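Local atomic coordinates of aldehyde dehydrogenase (Staphylococcus aureus, PDB entry 6K10), a protein that oxidises the aldehyde 4,4'-diaponeurosporen-4-al to 4,4'-diaponeurosporenoic acid with NAD+, a step in the biosynthesis of the carotenoid staphyloxanthin. Residues I202-A207 / V212-E217; N282-P287 / E320-I325. The protein carries 1 engineered substitution. All coordinates share one frame; numbering follows the deposited sequence.

How the interactions relate
Both contacts belong to the same aldehyde dehydrogenase chain and follow one another in sequence, interaction 1 closing before interaction 2 opens. They do not touch: their centres lie 37 Å apart and their nearest atoms about 22 Å. Interaction 1 is buried in a beta-alpha-beta unit, and its strand ends on E217, a predicted active-site residue; the side chain of L216 is about 12 Å from that of S251, the other predicted active-site position, an engineered substitution in this structure. It also reaches the second subunit. Interaction 2 lies away from these sites, about 27 Å from the centre of the chain, where a loop meets the start of strand 324-330 in a different sheet.

Interaction 1: I202-A207 / V212-E217; sequences IVYQAA and VPVTLE
Helix 202-207 and strand 214-217 run almost antiparallel, their axes 171° apart and 9.7 Å distant at closest approach. The chain turns back between them, and V212 N donates to A207 O (3.0 Å, 166° at the hydrogen). Y204 packs against V214 and L216, and A207 against V212 and V214. With its CG anti to the backbone N (chi1 -175°), Y204 lays its ring across both strand side chains at about right angles. V214 CG2 presses on the ring at Y204 CD1, 3.3 Å away, while L216 CD1 makes an off-centre CH-pi contact, 4.2 Å from the ring centroid of Y204. The other methyl of V214, CG1, packs on A207 CB at 3.6 Å. V203 adds a looser apolar contact to L216. M419 of strand 418-419 also touches Y204, V214 and L216. Y204 OH bonds to V212 O of the second subunit, and the reciprocal bond is made as well. The side-chain contact is thus wholly apolar: the ring packs inside the beta-alpha-beta unit of strand 190-194, helix 197-209 and strand 214-217, while its hydroxyl bonds across the dimer interface.

Interaction 2: N282-P287 / E320-I325; sequences NIQQSP and EDERYI
Q284 lies over one face of the Y324 ring, its aliphatic stem and its amide both resting on the aromatic surface. CG sits above the middle of the ring, and Q284 CG is 3.8 Å from the Y324 centroid, only 8° off the normal, a well-centred CH-pi contact. Nearer the backbone, Q284 CB covers the phenolic end at Y324 CZ (3.6 Å). Farther out, the amide is stacked at 24° to the ring plane, with Q284 OE1 3.6 Å from Y324 CD2. An extended chain beyond CG, which is itself anti to the backbone N, carries the amide along the ring toward E322. There Q284 NE2 donates to E322 OE2 over 3.2 Å, with 156° at the hydrogen. The acceptor lies close to the amide plane, but the donor comes from well above the carboxylate plane, the two planes being steeply inclined to each other. NE2 also bonds to D319 OD2, its stronger partner, and E322 OE1 forms a salt bridge with R291. Two acidic acceptors on NE2 are consistent with a fixed amide rotation, and R291 probably offsets part of the charge gathered here. At its far end the tyrosine reaches the 3-10 turn: I283 CB is 3.6 Å from Y324 OH, the two side chains crossing at about a right angle. Y289 packs on both I283 and Y324. The arrangement joins the 3-10 turn 283-285, in the loop between helices 264-279 and 295-307, to the tight connection from strand 318-319 into strand 324-330, where R323 and Y324 opposite D319 form a G1 beta bulge.

Interaction 1: I202-A207 / V212-E217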
loop_
_atom_site.group_PDB
_atom_site.type_symbol
_atom_site.label_atom_id
_atom_site.label_comp_id
_atom_site.label_asym_id
_atom_site.label_seq_id
_atom_site.Cartn_x
_atom_site.Cartn_y
_atom_site.Cartn_z
ATOM N N ILE A 202 9.253 15.527 -2.203
ATOM C CA ILE A 202 8.845 16.525 -1.215
ATOM C C ILE A 202 7.533 16.115 -0.555
ATOM O O ILE A 202 7.383 16.185 0.670
ATOM C CB ILE A 202 8.734 17.917 -1.871
ATOM C CG1 ILE A 202 10.093 18.364 -2.411
ATOM C CG2 ILE A 202 8.173 18.942 -0.887
ATOM C CD1 ILE A 202 10.031 19.620 -3.270
ATOM N N VAL A 203 6.558 15.692 -1.363
ATOM C CA VAL A 203 5.269 15.234 -0.842
ATOM C C VAL A 203 5.468 14.100 0.152
ATOM O O VAL A 203 4.853 14.070 1.225
ATOM C CB VAL A 203 4.352 14.802 -2.005
ATOM C CG1 VAL A 203 3.106 14.104 -1.481
ATOM C CG2 VAL A 203 3.988 15.995 -2.874
ATOM N N TYR A 204 6.345 13.159 -0.183
ATOM C CA TYR A 204 6.468 11.932 0.588
ATOM C C TYR A 204 7.325 12.108 1.836
ATOM O O TYR A 204 7.138 11.370 2.809
ATOM C CB TYR A 204 7.007 10.837 -0.333
ATOM C CG TYR A 204 7.103 9.459 0.264
ATOM C CD1 TYR A 204 5.985 8.839 0.792
ATOM C CD2 TYR A 204 8.276 8.725 0.178
ATOM C CE1 TYR A 204 6.052 7.558 1.306
ATOM C CE2 TYR A 204 8.351 7.439 0.677
ATOM C CZ TYR A 204 7.236 6.862 1.243
ATOM O OH TYR A 204 7.311 5.580 1.742
ATOM N N GLN A 205 8.239 13.080 1.844
ATOM C CA GLN A 205 8.931 13.424 3.082
ATOM C C GLN A 205 8.014 14.192 4.025
ATOM O O GLN A 205 8.038 13.971 5.241
ATOM C CB GLN A 205 10.189 14.235 2.772
ATOM C CG GLN A 205 11.275 13.440 2.061
ATOM C CD GLN A 205 12.410 14.317 1.566
ATOM O OE1 GLN A 205 12.630 14.447 0.362
ATOM N NE2 GLN A 205 13.135 14.927 2.496
ATOM N N ALA A 206 7.197 15.098 3.481
ATOM C CA ALA A 206 6.254 15.846 4.307
ATOM C C ALA A 206 5.225 14.917 4.935
ATOM O O ALA A 206 4.921 15.020 6.130
ATOM C CB ALA A 206 5.566 16.924 3.470
ATOM N N ALA A 207 4.676 14.001 4.136
ATOM C CA ALA A 207 3.702 13.048 4.656
ATOM C C ALA A 207 4.317 12.150 5.719
ATOM O O ALA A 207 3.647 11.776 6.689
ATOM C CB ALA A 207 3.132 12.210 3.513
ATOM N N VAL A 212 1.519 9.781 7.411
ATOM C CA VAL A 212 0.412 9.818 6.444
ATOM C C VAL A 212 0.740 8.817 5.320
ATOM O O VAL A 212 1.813 8.917 4.724
ATOM C CB VAL A 212 0.212 11.224 5.876
ATOM C CG1 VAL A 212 -0.792 11.191 4.740
ATOM C CG2 VAL A 212 -0.257 12.170 6.970
ATOM N N PRO A 213 -0.161 7.880 5.029
ATOM C CA PRO A 213 0.083 6.977 3.893
ATOM C C PRO A 213 -0.134 7.698 2.575
ATOM O O PRO A 213 -0.912 8.651 2.479
ATOM C CB PRO A 213 -0.960 5.873 4.100
ATOM C CG PRO A 213 -2.087 6.570 4.788
ATOM C CD PRO A 213 -1.440 7.599 5.694
ATOM N N VAL A 214 0.578 7.241 1.544
ATOM C CA VAL A 214 0.559 7.917 0.255
ATOM C C VAL A 214 0.451 6.917 -0.884
ATOM O O VAL A 214 0.772 5.733 -0.752
ATOM C CB VAL A 214 1.814 8.785 0.009
ATOM C CG1 VAL A 214 2.072 9.728 1.171
ATOM C CG2 VAL A 214 3.006 7.894 -0.274
ATOM N N THR A 215 -0.005 7.430 -2.021
ATOM C CA THR A 215 0.211 6.824 -3.323
ATOM C C THR A 215 0.943 7.843 -4.183
ATOM O O THR A 215 0.526 9.002 -4.268
ATOM C CB THR A 215 -1.109 6.408 -3.979
ATOM O OG1 THR A 215 -1.606 5.225 -3.341
ATOM C CG2 THR A 215 -0.904 6.129 -5.460
ATOM N N LEU A 216 2.046 7.420 -4.794
ATOM C CA LEU A 216 2.867 8.292 -5.626
ATOM C C LEU A 216 2.943 7.717 -7.032
ATOM O O LEU A 216 3.395 6.584 -7.219
ATOM C CB LEU A 216 4.272 8.452 -5.039
ATOM C CG LEU A 216 4.400 8.850 -3.568
ATOM C CD1 LEU A 216 5.861 8.794 -3.145
ATOM C CD2 LEU A 216 3.809 10.230 -3.296
ATOM N N GLU A 217 2.497 8.499 -8.013
ATOM C CA GLU A 217 2.614 8.170 -9.431
ATOM C C GLU A 217 3.658 9.108 -10.015
ATOM O O GLU A 217 3.379 10.293 -10.216
ATOM C CB GLU A 217 1.267 8.330 -10.146
ATOM C CG GLU A 217 0.167 7.406 -9.651
ATOM C CD GLU A 217 0.190 6.036 -10.305
ATOM O OE1 GLU A 217 0.942 5.852 -11.284
ATOM O OE2 GLU A 217 -0.542 5.133 -9.839
#

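Interaction 2: N282-P287 / E320-I325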
loop_
_atom_site.group_PDB
_atom_site.type_symbol
_atom_site.label_atom_id
_atom_site.label_comp_id
_atom_site.label_asym_id
_atom_site.label_seq_id
_atom_site.Cartn_x
_atom_site.Cartn_y
_atom_site.Cartn_z
ATOM N N ASN A 282 2.681 18.802 -43.298
ATOM C CA ASN A 282 2.852 19.960 -42.423
ATOM C C ASN A 282 2.150 19.634 -41.107
ATOM O O ASN A 282 0.969 19.931 -40.924
ATOM C CB ASN A 282 2.302 21.232 -43.060
ATOM C CG ASN A 282 2.646 22.474 -42.262
ATOM O OD1 ASN A 282 3.388 22.407 -41.280
ATOM N ND2 ASN A 282 2.116 23.617 -42.683
ATOM N N ILE A 283 2.898 19.020 -40.187
ATOM C CA ILE A 283 2.313 18.533 -38.940
ATOM C C ILE A 283 1.805 19.685 -38.082
ATOM O O ILE A 283 0.886 19.509 -37.272
ATOM C CB ILE A 283 3.341 17.655 -38.194
ATOM C CG1 ILE A 283 3.731 16.456 -39.061
ATOM C CG2 ILE A 283 2.791 17.164 -36.862
ATOM C CD1 ILE A 283 4.881 15.642 -38.510
ATOM N N GLN A 284 2.365 20.885 -38.255
ATOM C CA GLN A 284 1.850 22.043 -37.532
ATOM C C GLN A 284 0.413 22.366 -37.920
ATOM O O GLN A 284 -0.300 23.015 -37.145
ATOM C CB GLN A 284 2.744 23.265 -37.769
ATOM C CG GLN A 284 2.488 24.403 -36.785
ATOM C CD GLN A 284 3.512 25.516 -36.878
ATOM O OE1 GLN A 284 4.595 25.337 -37.432
ATOM N NE2 GLN A 284 3.171 26.676 -36.327
ATOM N N GLN A 285 -0.032 21.920 -39.092
ATOM C CA GLN A 285 -1.395 22.148 -39.549
ATOM C C GLN A 285 -2.350 21.026 -39.160
ATOM O O GLN A 285 -3.552 21.144 -39.411
ATOM C CB GLN A 285 -1.413 22.336 -41.071
ATOM N N SER A 286 -1.855 19.952 -38.551
ATOM C CA SER A 286 -2.718 18.826 -38.204
ATOM C C SER A 286 -3.598 19.181 -37.010
ATOM O O SER A 286 -3.089 19.663 -35.993
ATOM C CB SER A 286 -1.887 17.585 -37.886
ATOM O OG SER A 286 -2.682 16.578 -37.283
ATOM N N PRO A 287 -4.912 18.948 -37.087
ATOM C CA PRO A 287 -5.784 19.190 -35.933
ATOM C C PRO A 287 -5.766 18.071 -34.907
ATOM O O PRO A 287 -6.513 18.141 -33.925
ATOM C CB PRO A 287 -7.165 19.305 -36.587
ATOM C CG PRO A 287 -7.089 18.313 -37.706
ATOM C CD PRO A 287 -5.660 18.381 -38.224
ATOM N N GLU A 320 7.655 28.889 -31.407
ATOM C CA GLU A 320 7.451 29.375 -30.047
ATOM C C GLU A 320 6.070 29.995 -29.872
ATOM O O GLU A 320 5.447 29.852 -28.813
ATOM C CB GLU A 320 8.546 30.386 -29.708
ATOM C CG GLU A 320 8.646 30.780 -28.251
ATOM C CD GLU A 320 9.864 31.647 -27.994
ATOM O OE1 GLU A 320 10.558 31.426 -26.980
ATOM O OE2 GLU A 320 10.136 32.544 -28.820
ATOM N N ASP A 321 5.570 30.680 -30.904
ATOM C CA ASP A 321 4.301 31.393 -30.794
ATOM C C ASP A 321 3.114 30.460 -30.590
ATOM O O ASP A 321 2.080 30.898 -30.076
ATOM C CB ASP A 321 4.077 32.252 -32.039
ATOM C CG ASP A 321 5.127 33.333 -32.194
ATOM O OD1 ASP A 321 5.738 33.722 -31.176
ATOM O OD2 ASP A 321 5.343 33.792 -33.335
ATOM N N GLU A 322 3.234 29.196 -30.987
ATOM C CA GLU A 322 2.203 28.198 -30.750
ATOM C C GLU A 322 2.601 27.195 -29.678
ATOM O O GLU A 322 1.829 26.274 -29.393
ATOM C CB GLU A 322 1.881 27.453 -32.052
ATOM C CG GLU A 322 0.775 28.075 -32.883
ATOM C CD GLU A 322 0.466 27.261 -34.126
ATOM O OE1 GLU A 322 0.254 26.036 -34.001
ATOM O OE2 GLU A 322 0.438 27.846 -35.229
ATOM N N ARG A 323 3.780 27.361 -29.071
ATOM C CA ARG A 323 4.378 26.338 -28.213
ATOM C C ARG A 323 4.377 24.988 -28.924
ATOM O O ARG A 323 4.045 23.950 -28.349
ATOM C CB ARG A 323 3.675 26.271 -26.856
ATOM C CG ARG A 323 3.652 27.616 -26.138
ATOM C CD ARG A 323 3.300 27.484 -24.667
ATOM N NE ARG A 323 2.082 26.713 -24.439
ATOM C CZ ARG A 323 0.877 27.253 -24.288
ATOM N NH1 ARG A 323 -0.177 26.477 -24.080
ATOM N NH2 ARG A 323 0.725 28.569 -24.348
ATOM N N TYR A 324 4.757 25.017 -30.197
ATOM C CA TYR A 324 4.693 23.864 -31.082
ATOM C C TYR A 324 6.065 23.225 -31.217
ATOM O O TYR A 324 7.068 23.922 -31.403
ATOM C CB TYR A 324 4.180 24.275 -32.462
ATOM C CG TYR A 324 4.410 23.237 -33.535
ATOM C CD1 TYR A 324 3.647 22.079 -33.585
ATOM C CD2 TYR A 324 5.395 23.416 -34.500
ATOM C CE1 TYR A 324 3.856 21.128 -34.566
ATOM C CE2 TYR A 324 5.610 22.472 -35.485
ATOM C CZ TYR A 324 4.837 21.329 -35.513
ATOM O OH TYR A 324 5.042 20.380 -36.491
ATOM N N ILE A 325 6.104 21.898 -31.131
ATOM C CA ILE A 325 7.305 21.126 -31.421
ATOM C C ILE A 325 6.904 19.944 -32.287
ATOM O O ILE A 325 6.036 19.150 -31.902
ATOM C CB ILE A 325 8.022 20.657 -30.147
ATOM C CG1 ILE A 325 8.513 21.874 -29.364
ATOM C CG2 ILE A 325 9.187 19.744 -30.500
ATOM C CD1 ILE A 325 9.351 21.539 -28.188
#